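Local atomic coordinates of replication initiator A family protein (PDB entry 4PT7), a protein that probably initiates replication of staphylococcal multiresistance plasmids by binding and assembling on the replication origin DNA. Residues I38-L43 with L108-P113. Numbering follows the deposited sequence.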
ATOM      1  N   ILE B  38      -8.076  10.331  -3.400  1.00 32.18           N
ATOM      2  CA  ILE B  38      -7.099  10.902  -2.490  1.00 31.84           C
ATOM      3  C   ILE B  38      -5.817  11.270  -3.243  1.00 35.00           C
ATOM      4  O   ILE B  38      -5.321  12.394  -3.114  1.00 30.74           O
ATOM      5  CB  ILE B  38      -6.827   9.917  -1.329  1.00 34.18           C
ATOM      6  CG1 ILE B  38      -8.058   9.885  -0.414  1.00 36.40           C
ATOM      7  CG2 ILE B  38      -5.582  10.317  -0.558  1.00 32.69           C
ATOM      8  CD1 ILE B  38      -8.028   8.822   0.656  1.00 28.05           C
ATOM      9  N   ALA B  39      -5.305  10.344  -4.051  1.00 32.38           N
ATOM     10  CA  ALA B  39      -4.099  10.606  -4.827  1.00 33.30           C
ATOM     11  C   ALA B  39      -4.293  11.875  -5.662  1.00 35.61           C
ATOM     12  O   ALA B  39      -3.395  12.711  -5.751  1.00 34.85           O
ATOM     13  CB  ALA B  39      -3.792   9.424  -5.748  1.00 30.29           C
ATOM     14  N   TYR B  40      -5.466  12.009  -6.278  1.00 34.38           N
ATOM     15  CA  TYR B  40      -5.754  13.176  -7.104  1.00 33.65           C
ATOM     16  C   TYR B  40      -5.592  14.434  -6.253  1.00 34.24           C
ATOM     17  O   TYR B  40      -4.953  15.402  -6.674  1.00 31.20           O
ATOM     18  CB  TYR B  40      -7.184  13.107  -7.647  1.00 28.00           C
ATOM     19  CG  TYR B  40      -7.582  14.314  -8.470  1.00 39.34           C
ATOM     20  CD1 TYR B  40      -7.420  14.329  -9.862  1.00 32.46           C
ATOM     21  CD2 TYR B  40      -8.085  15.465  -7.852  1.00 35.27           C
ATOM     22  CE1 TYR B  40      -7.742  15.470 -10.611  1.00 36.83           C
ATOM     23  CE2 TYR B  40      -8.413  16.599  -8.589  1.00 33.50           C
ATOM     24  CZ  TYR B  40      -8.233  16.596  -9.963  1.00 37.18           C
ATOM     25  OH  TYR B  40      -8.518  17.726 -10.680  1.00 39.78           O
ATOM     26  N   ALA B  41      -6.154  14.404  -5.046  1.00 30.22           N
ATOM     27  CA  ALA B  41      -6.085  15.557  -4.157  1.00 34.19           C
ATOM     28  C   ALA B  41      -4.652  15.877  -3.740  1.00 36.26           C
ATOM     29  O   ALA B  41      -4.287  17.041  -3.598  1.00 39.01           O
ATOM     30  CB  ALA B  41      -6.963  15.327  -2.933  1.00 30.71           C
ATOM     31  N   ILE B  42      -3.834  14.847  -3.548  1.00 36.91           N
ATOM     32  CA  ILE B  42      -2.448  15.063  -3.167  1.00 34.87           C
ATOM     33  C   ILE B  42      -1.671  15.669  -4.334  1.00 36.66           C
ATOM     34  O   ILE B  42      -0.881  16.593  -4.141  1.00 39.61           O
ATOM     35  CB  ILE B  42      -1.774  13.752  -2.711  1.00 34.07           C
ATOM     36  CG1 ILE B  42      -2.468  13.234  -1.448  1.00 36.81           C
ATOM     37  CG2 ILE B  42      -0.289  13.989  -2.461  1.00 30.81           C
ATOM     38  CD1 ILE B  42      -1.827  12.005  -0.835  1.00 34.21           C
ATOM     39  N   LEU B  43      -1.895  15.167  -5.544  1.00 33.83           N
ATOM     40  CA  LEU B  43      -1.194  15.727  -6.695  1.00 35.20           C
ATOM     41  C   LEU B  43      -1.636  17.176  -6.938  1.00 38.80           C
ATOM     42  O   LEU B  43      -0.849  18.005  -7.401  1.00 35.35           O
ATOM     43  CB  LEU B  43      -1.434  14.882  -7.946  1.00 30.55           C
ATOM     44  CG  LEU B  43      -0.800  13.486  -7.942  1.00 39.78           C
ATOM     45  CD1 LEU B  43      -1.165  12.743  -9.224  1.00 38.45           C
ATOM     46  CD2 LEU B  43       0.707  13.604  -7.820  1.00 36.92           C
ATOM     47  N   LEU B 108       3.524  14.127 -16.596  1.00 50.26           N
ATOM     48  CA  LEU B 108       2.145  13.968 -16.138  1.00 46.46           C
ATOM     49  C   LEU B 108       1.440  15.316 -16.011  1.00 44.03           C
ATOM     50  O   LEU B 108       1.966  16.257 -15.402  1.00 41.45           O
ATOM     51  CB  LEU B 108       2.090  13.253 -14.778  1.00 46.39           C
ATOM     52  CG  LEU B 108       2.168  11.722 -14.734  1.00 53.73           C
ATOM     53  CD1 LEU B 108       3.474  11.262 -15.345  1.00 54.86           C
ATOM     54  CD2 LEU B 108       2.064  11.237 -13.287  1.00 49.85           C
ATOM     55  N   TYR B 109       0.248  15.400 -16.593  1.00 40.92           N
ATOM     56  CA  TYR B 109      -0.562  16.610 -16.532  1.00 40.51           C
ATOM     57  C   TYR B 109      -1.826  16.290 -15.754  1.00 41.87           C
ATOM     58  O   TYR B 109      -2.647  15.481 -16.204  1.00 40.88           O
ATOM     59  CB  TYR B 109      -0.990  17.088 -17.923  1.00 42.35           C
ATOM     60  CG  TYR B 109       0.061  17.831 -18.705  1.00 48.94           C
ATOM     61  CD1 TYR B 109       0.885  17.166 -19.606  1.00 47.87           C
ATOM     62  CD2 TYR B 109       0.214  19.213 -18.563  1.00 49.23           C
ATOM     63  CE1 TYR B 109       1.840  17.856 -20.353  1.00 51.98           C
ATOM     64  CE2 TYR B 109       1.162  19.911 -19.302  1.00 50.84           C
ATOM     65  CZ  TYR B 109       1.971  19.228 -20.195  1.00 52.12           C
ATOM     66  OH  TYR B 109       2.918  19.909 -20.924  1.00 49.53           O
ATOM     67  N   LEU B 110      -1.982  16.909 -14.589  1.00 41.18           N
ATOM     68  CA  LEU B 110      -3.187  16.695 -13.800  1.00 38.07           C
ATOM     69  C   LEU B 110      -4.232  17.552 -14.512  1.00 38.24           C
ATOM     70  O   LEU B 110      -3.902  18.625 -15.020  1.00 34.72           O
ATOM     71  CB  LEU B 110      -2.999  17.210 -12.377  1.00 41.85           C
ATOM     72  CG  LEU B 110      -3.500  16.334 -11.226  1.00 47.01           C
ATOM     73  CD1 LEU B 110      -4.008  17.234 -10.106  1.00 39.91           C
ATOM     74  CD2 LEU B 110      -4.593  15.408 -11.689  1.00 47.99           C
ATOM     75  N   MET B 111      -5.477  17.086 -14.546  1.00 35.10           N
ATOM     76  CA  MET B 111      -6.554  17.810 -15.209  1.00 36.21           C
ATOM     77  C   MET B 111      -7.717  18.103 -14.262  1.00 40.89           C
ATOM     78  O   MET B 111      -7.961  17.370 -13.307  1.00 42.31           O
ATOM     79  CB  MET B 111      -7.073  16.987 -16.384  1.00 37.75           C
ATOM     80  CG  MET B 111      -5.992  16.504 -17.329  1.00 43.13           C
ATOM     81  SD  MET B 111      -5.143  17.842 -18.160  1.00 45.98           S
ATOM     82  CE  MET B 111      -6.390  18.254 -19.375  1.00 42.51           C
ATOM     83  N   LYS B 112      -8.438  19.183 -14.537  1.00 42.20           N
ATOM     84  CA  LYS B 112      -9.593  19.563 -13.735  1.00 42.59           C
ATOM     85  C   LYS B 112     -10.762  18.671 -14.131  1.00 42.07           C
ATOM     86  O   LYS B 112     -10.865  18.242 -15.277  1.00 44.24           O
ATOM     87  CB  LYS B 112      -9.928  21.051 -13.958  1.00 41.34           C
ATOM     88  CG  LYS B 112      -8.853  21.970 -13.360  1.00 52.67           C
ATOM     89  CD  LYS B 112      -8.770  23.340 -14.024  1.00 58.67           C
ATOM     90  CE  LYS B 112      -9.972  24.210 -13.743  1.00 63.60           C
ATOM     91  NZ  LYS B 112      -9.810  25.547 -14.396  1.00 71.85           N
ATOM     92  N   PRO B 113     -11.640  18.348 -13.170  1.00 39.05           N
ATOM     93  CA  PRO B 113     -12.795  17.500 -13.439  1.00 38.51           C
ATOM     94  C   PRO B 113     -13.851  18.189 -14.290  1.00 43.25           C
ATOM     95  O   PRO B 113     -13.785  19.393 -14.539  1.00 41.31           O
ATOM     96  CB  PRO B 113     -13.309  17.177 -12.048  1.00 37.21           C
ATOM     97  CG  PRO B 113     -12.972  18.414 -11.277  1.00 36.90           C
ATOM     98  CD  PRO B 113     -11.562  18.677 -11.738  1.00 38.79           C
TER
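Tyr40 CG stands anti to its own backbone N (chi1 178°), and this carries the phenol from helix 34-52 over to Leu110 and the residues that follow it. Leu43, one helical turn further on, has CG anti to its carbonyl carbon. Its CB faces Leu110.

The side chain of Leu110 fits between the two. Both of its branches touch the Tyr40 ring. Leu110 CD1 lies over one face of that ring, offset toward the rim, and also sits 4.1 Å from Leu43 CB. Leu110 CD2 sits obliquely beyond the rim, 3.3 Å from Tyr40 CE1. Both side-chain torsions of Leu110 lie away from the staggered positions, so the closeness of this approach is doubtful.

The tip of the phenol is polar. Tyr40 OH donates to Met111 O over 2.7 Å. The acceptor lies at the ring edge, in the ring plane. The donor sits 30° out of the carbonyl plane, and the C=O...donor angle is 136°. Pro113 CD packs on the hydroxyl, 3.4 Å from Tyr40 OH, and the two side chains cross at about a right angle.

Phe23 meets the tyrosine ring edge-to-face, and Pro20 touches it too. Lys112 turns its CB away from the helix, and its NZ forms a salt bridge with Glu10 of the second subunit.

The contact joins helix 34-52 to the chain leaving the two-stranded antiparallel sheet, an arrangement consistent with a winged-helix domain with the hairpin as wing. The hydrogen bond gives the hydroxyl of a buried tyrosine an acceptor and Met111 O a donor just beyond the last strand residue, while Leu110 supplies the apolar packing.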